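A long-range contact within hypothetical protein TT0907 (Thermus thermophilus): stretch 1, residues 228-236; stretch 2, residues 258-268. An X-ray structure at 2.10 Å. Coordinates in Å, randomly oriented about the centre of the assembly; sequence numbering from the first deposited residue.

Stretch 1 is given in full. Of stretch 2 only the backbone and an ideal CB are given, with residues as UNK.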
# COMPACT_ATOMS: atom_id res chain seq x y z
N MET A 228 -10.59 8.41 8.31
CA MET A 228 -9.71 8.12 7.18
C MET A 228 -9.99 6.74 6.60
O MET A 228 -10.59 5.88 7.26
CB MET A 228 -8.24 8.20 7.63
CG MET A 228 -7.25 7.86 6.53
SD MET A 228 -5.54 7.88 7.09
CE MET A 228 -5.04 9.51 6.55
N HIS A 229 -9.54 6.53 5.37
CA HIS A 229 -9.73 5.25 4.68
C HIS A 229 -9.14 4.11 5.50
O HIS A 229 -7.92 3.99 5.62
CB HIS A 229 -9.05 5.30 3.31
CG HIS A 229 -9.42 6.50 2.48
ND1 HIS A 229 -10.72 6.80 2.14
CD2 HIS A 229 -8.65 7.47 1.93
CE1 HIS A 229 -10.74 7.90 1.41
NE2 HIS A 229 -9.49 8.33 1.27
N ALA A 230 -10.01 3.28 6.07
CA ALA A 230 -9.57 2.15 6.88
C ALA A 230 -8.66 1.23 6.07
O ALA A 230 -8.86 1.04 4.87
CB ALA A 230 -10.77 1.37 7.39
N GLU A 231 -7.65 0.67 6.73
CA GLU A 231 -6.70 -0.21 6.06
C GLU A 231 -6.65 -1.58 6.74
O GLU A 231 -6.11 -1.72 7.83
CB GLU A 231 -5.30 0.42 6.06
CG GLU A 231 -4.21 -0.44 5.44
CD GLU A 231 -2.83 0.19 5.54
OE1 GLU A 231 -2.68 1.35 5.11
OE2 GLU A 231 -1.90 -0.47 6.05
N PRO A 232 -7.24 -2.61 6.10
CA PRO A 232 -7.23 -3.96 6.66
C PRO A 232 -5.93 -4.64 6.26
O PRO A 232 -5.54 -4.60 5.09
CB PRO A 232 -8.46 -4.60 6.01
CG PRO A 232 -8.45 -3.98 4.64
CD PRO A 232 -8.12 -2.52 4.92
N TYR A 233 -5.25 -5.26 7.22
CA TYR A 233 -3.97 -5.91 6.93
C TYR A 233 -3.76 -7.16 7.78
O TYR A 233 -4.51 -7.43 8.71
CB TYR A 233 -2.83 -4.93 7.23
CG TYR A 233 -2.79 -4.52 8.69
CD1 TYR A 233 -2.20 -5.34 9.65
CD2 TYR A 233 -3.42 -3.35 9.11
CE1 TYR A 233 -2.24 -5.01 11.01
CE2 TYR A 233 -3.45 -3.00 10.46
CZ TYR A 233 -2.86 -3.83 11.40
OH TYR A 233 -2.90 -3.48 12.73
N ALA A 234 -2.72 -7.91 7.44
CA ALA A 234 -2.39 -9.11 8.18
C ALA A 234 -0.88 -9.18 8.30
O ALA A 234 -0.16 -8.99 7.32
CB ALA A 234 -2.92 -10.35 7.47
N ILE A 235 -0.40 -9.42 9.51
CA ILE A 235 1.03 -9.54 9.74
C ILE A 235 1.38 -10.98 10.09
O ILE A 235 0.97 -11.49 11.12
CB ILE A 235 1.49 -8.63 10.89
CG1 ILE A 235 1.17 -7.16 10.56
CG2 ILE A 235 2.99 -8.82 11.12
CD1 ILE A 235 1.61 -6.20 11.62
N PRO A 236 2.14 -11.65 9.21
CA PRO A 236 2.55 -13.04 9.43
C PRO A 236 3.31 -13.18 10.74
O PRO A 236 4.01 -12.26 11.17
CB PRO A 236 3.44 -13.33 8.22
CG PRO A 236 2.84 -12.48 7.15
CD PRO A 236 2.59 -11.18 7.88
N UNK A 258 4.32 3.77 3.12
CA UNK A 258 3.51 4.21 4.25
C UNK A 258 2.45 3.18 4.68
O UNK A 258 1.96 3.22 5.80
CB UNK A 258 2.82 5.53 3.90
N UNK A 259 2.10 2.28 3.77
CA UNK A 259 1.13 1.25 4.09
C UNK A 259 1.77 0.37 5.16
O UNK A 259 1.13 0.00 6.15
CB UNK A 259 0.73 0.44 2.85
N UNK A 260 3.05 0.05 4.96
CA UNK A 260 3.79 -0.75 5.93
C UNK A 260 3.88 0.03 7.24
O UNK A 260 3.72 -0.53 8.32
CB UNK A 260 5.18 -1.10 5.41
N UNK A 261 4.17 1.32 7.14
CA UNK A 261 4.27 2.14 8.35
C UNK A 261 2.96 2.06 9.16
O UNK A 261 2.98 1.76 10.35
CB UNK A 261 4.59 3.59 7.99
N UNK A 262 1.84 2.32 8.50
CA UNK A 262 0.54 2.31 9.17
C UNK A 262 0.20 0.96 9.79
O UNK A 262 -0.34 0.89 10.89
CB UNK A 262 -0.56 2.70 8.18
N UNK A 263 0.52 -0.12 9.08
CA UNK A 263 0.23 -1.45 9.59
C UNK A 263 1.09 -1.77 10.82
O UNK A 263 0.56 -2.18 11.85
CB UNK A 263 0.46 -2.49 8.50
N UNK A 264 2.40 -1.57 10.71
CA UNK A 264 3.30 -1.85 11.84
C UNK A 264 2.97 -1.01 13.08
O UNK A 264 2.89 -1.54 14.19
CB UNK A 264 4.75 -1.59 11.42
N UNK A 265 2.79 0.29 12.91
CA UNK A 265 2.48 1.15 14.05
C UNK A 265 1.12 0.82 14.67
O UNK A 265 0.96 0.89 15.88
CB UNK A 265 2.51 2.62 13.62
N UNK A 266 0.15 0.44 13.85
CA UNK A 266 -1.17 0.09 14.35
C UNK A 266 -1.17 -1.25 15.09
O UNK A 266 -1.97 -1.48 16.00
CB UNK A 266 -2.17 0.05 13.19
N UNK A 267 -0.25 -2.14 14.71
CA UNK A 267 -0.14 -3.46 15.32
C UNK A 267 0.72 -3.49 16.57
O UNK A 267 0.85 -4.54 17.21
CB UNK A 267 0.43 -4.45 14.30
N UNK A 268 1.31 -2.36 16.93
CA UNK A 268 2.15 -2.29 18.12
C UNK A 268 1.32 -2.27 19.39
O UNK A 268 0.31 -1.56 19.47
CB UNK A 268 3.05 -1.05 18.07

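A strand, 231-235, passes a helix, 258-266, at 73° with 9.3 Å between axes. Along the strand Glu231, Tyr233 and Ile235 point toward the helix, while Ala234 points away, so the helix is offered an acid, then an aromatic ring, then an aliphatic tip.

Position 258 has a CB with nothing of stretch 1 within 5.5 Å, so the contact leaves its identity free; it is Thr258.

Position 259 points sideways, its ideal CB 4.2 Å from Glu231 OE1. A small or polar side chain would suit, and so would a donor able to reach the acid. The residue is Thr259, whose methyl takes the near place: CG2 lies 3.3 Å from Glu231 OE2, while OG1 is hydrogen-bonded elsewhere in the structure. The Thr259 backbone O sits 3.1 Å from Glu231 OE2; both are acceptors, so this is proximity without a bond.

Positions 260 and 261 turn their CBs away, and stretch 1 sets no rule for either. Val260 and Val261 fill them.

Position 262 starts sideways, its ideal CB 4.0 Å from Glu231 OE1, and the backbone carbonyl of His229 lies farther along. An acid and an acceptor together favour a long, positively charged donor; lysine or arginine would suit. Arg262 extends with chi1 m, chi2 t and chi3 p. Its NH2 donates to His229 O at 3.0 Å, near the guanidinium plane. Glu231 OE1 lies over one face, 3.3 Å from Arg262 NE, forming a salt bridge by charge alone because no N-H points at it. Over the opposite face is Met228 SD, 3.9 Å from Arg262 NH2, though the methionine is poorly ordered.

Position 263 is nearest in register, its CA 6.7 Å from Tyr233 CA. The ideal CB is already 3.8 Å from Tyr233 CG and 4.0 Å from Glu231 OE2, which favours a small residue. Ala263 fits: its CB stands over a face of the Tyr233 ring, 4.0 Å from the centroid and 17° off the normal, a CH-pi contact.

Position 264 points away, but a branched aliphatic chain could bring its end nearer to Ile235. Leu264 does so, with CD2 4.4 Å from Ile235 CD1, a loose apolar contact.

Position 265 points away and meets nothing here; it is Glu265.

Position 266 points toward the strand, its ideal CB 3.6 Å from Tyr233 OH. With a hydroxyl so near, a short polar side chain is attractive, serine or threonine among the choices. Ser266, chi1 t, hydrogen-bonds through OG to Tyr233 OH at 3.1 Å, meeting the ring at its edge.

Position 267 also points toward stretch 1, and its ideal CB is 3.4 Å from Ile235 CD1 and 3.8 Å from Tyr233 OH. So little space calls for a minimal apolar group. Ala267 supplies one methyl, its CB 3.4 Å from Ile235 CD1 and 4.3 Å from Tyr233 CE1.

Position 268 points away and is unconstrained by this contact; it is Tyr268.

Stretch 2 258-268: TTVVRALESAY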
# COMPACT_ATOMS: atom_id res chain seq x y z
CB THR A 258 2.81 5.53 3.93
OG1 THR A 258 2.07 5.39 2.71
CG2 THR A 258 3.84 6.64 3.77
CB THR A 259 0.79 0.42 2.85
OG1 THR A 259 0.25 1.30 1.86
CG2 THR A 259 -0.25 -0.65 3.18
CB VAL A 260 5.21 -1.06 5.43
CG1 VAL A 260 6.11 -1.40 6.60
CG2 VAL A 260 5.18 -2.22 4.42
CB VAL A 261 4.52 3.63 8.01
CG1 VAL A 261 4.43 4.47 9.27
CG2 VAL A 261 5.89 3.79 7.34
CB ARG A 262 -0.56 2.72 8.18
CG ARG A 262 -0.42 4.14 7.64
CD ARG A 262 -1.39 4.39 6.49
NE ARG A 262 -2.77 4.17 6.89
CZ ARG A 262 -3.82 4.27 6.07
NH1 ARG A 262 -3.64 4.59 4.80
NH2 ARG A 262 -5.04 4.05 6.54
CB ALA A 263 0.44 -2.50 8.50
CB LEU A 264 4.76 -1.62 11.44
CG LEU A 264 5.36 -2.58 10.40
CD1 LEU A 264 6.80 -2.16 10.08
CD2 LEU A 264 5.34 -4.01 10.96
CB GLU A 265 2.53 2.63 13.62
CG GLU A 265 3.93 3.13 13.22
CD GLU A 265 4.95 3.11 14.36
OE1 GLU A 265 4.57 3.39 15.51
OE2 GLU A 265 6.14 2.84 14.10
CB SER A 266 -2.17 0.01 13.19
OG SER A 266 -3.39 -0.56 13.64
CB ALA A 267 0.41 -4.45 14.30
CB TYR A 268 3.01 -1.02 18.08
CG TYR A 268 3.92 -0.86 19.28
CD1 TYR A 268 5.13 -1.54 19.36
CD2 TYR A 268 3.55 -0.05 20.36
CE1 TYR A 268 5.96 -1.42 20.48
CE2 TYR A 268 4.36 0.07 21.49
CZ TYR A 268 5.56 -0.61 21.54
OH TYR A 268 6.38 -0.48 22.64
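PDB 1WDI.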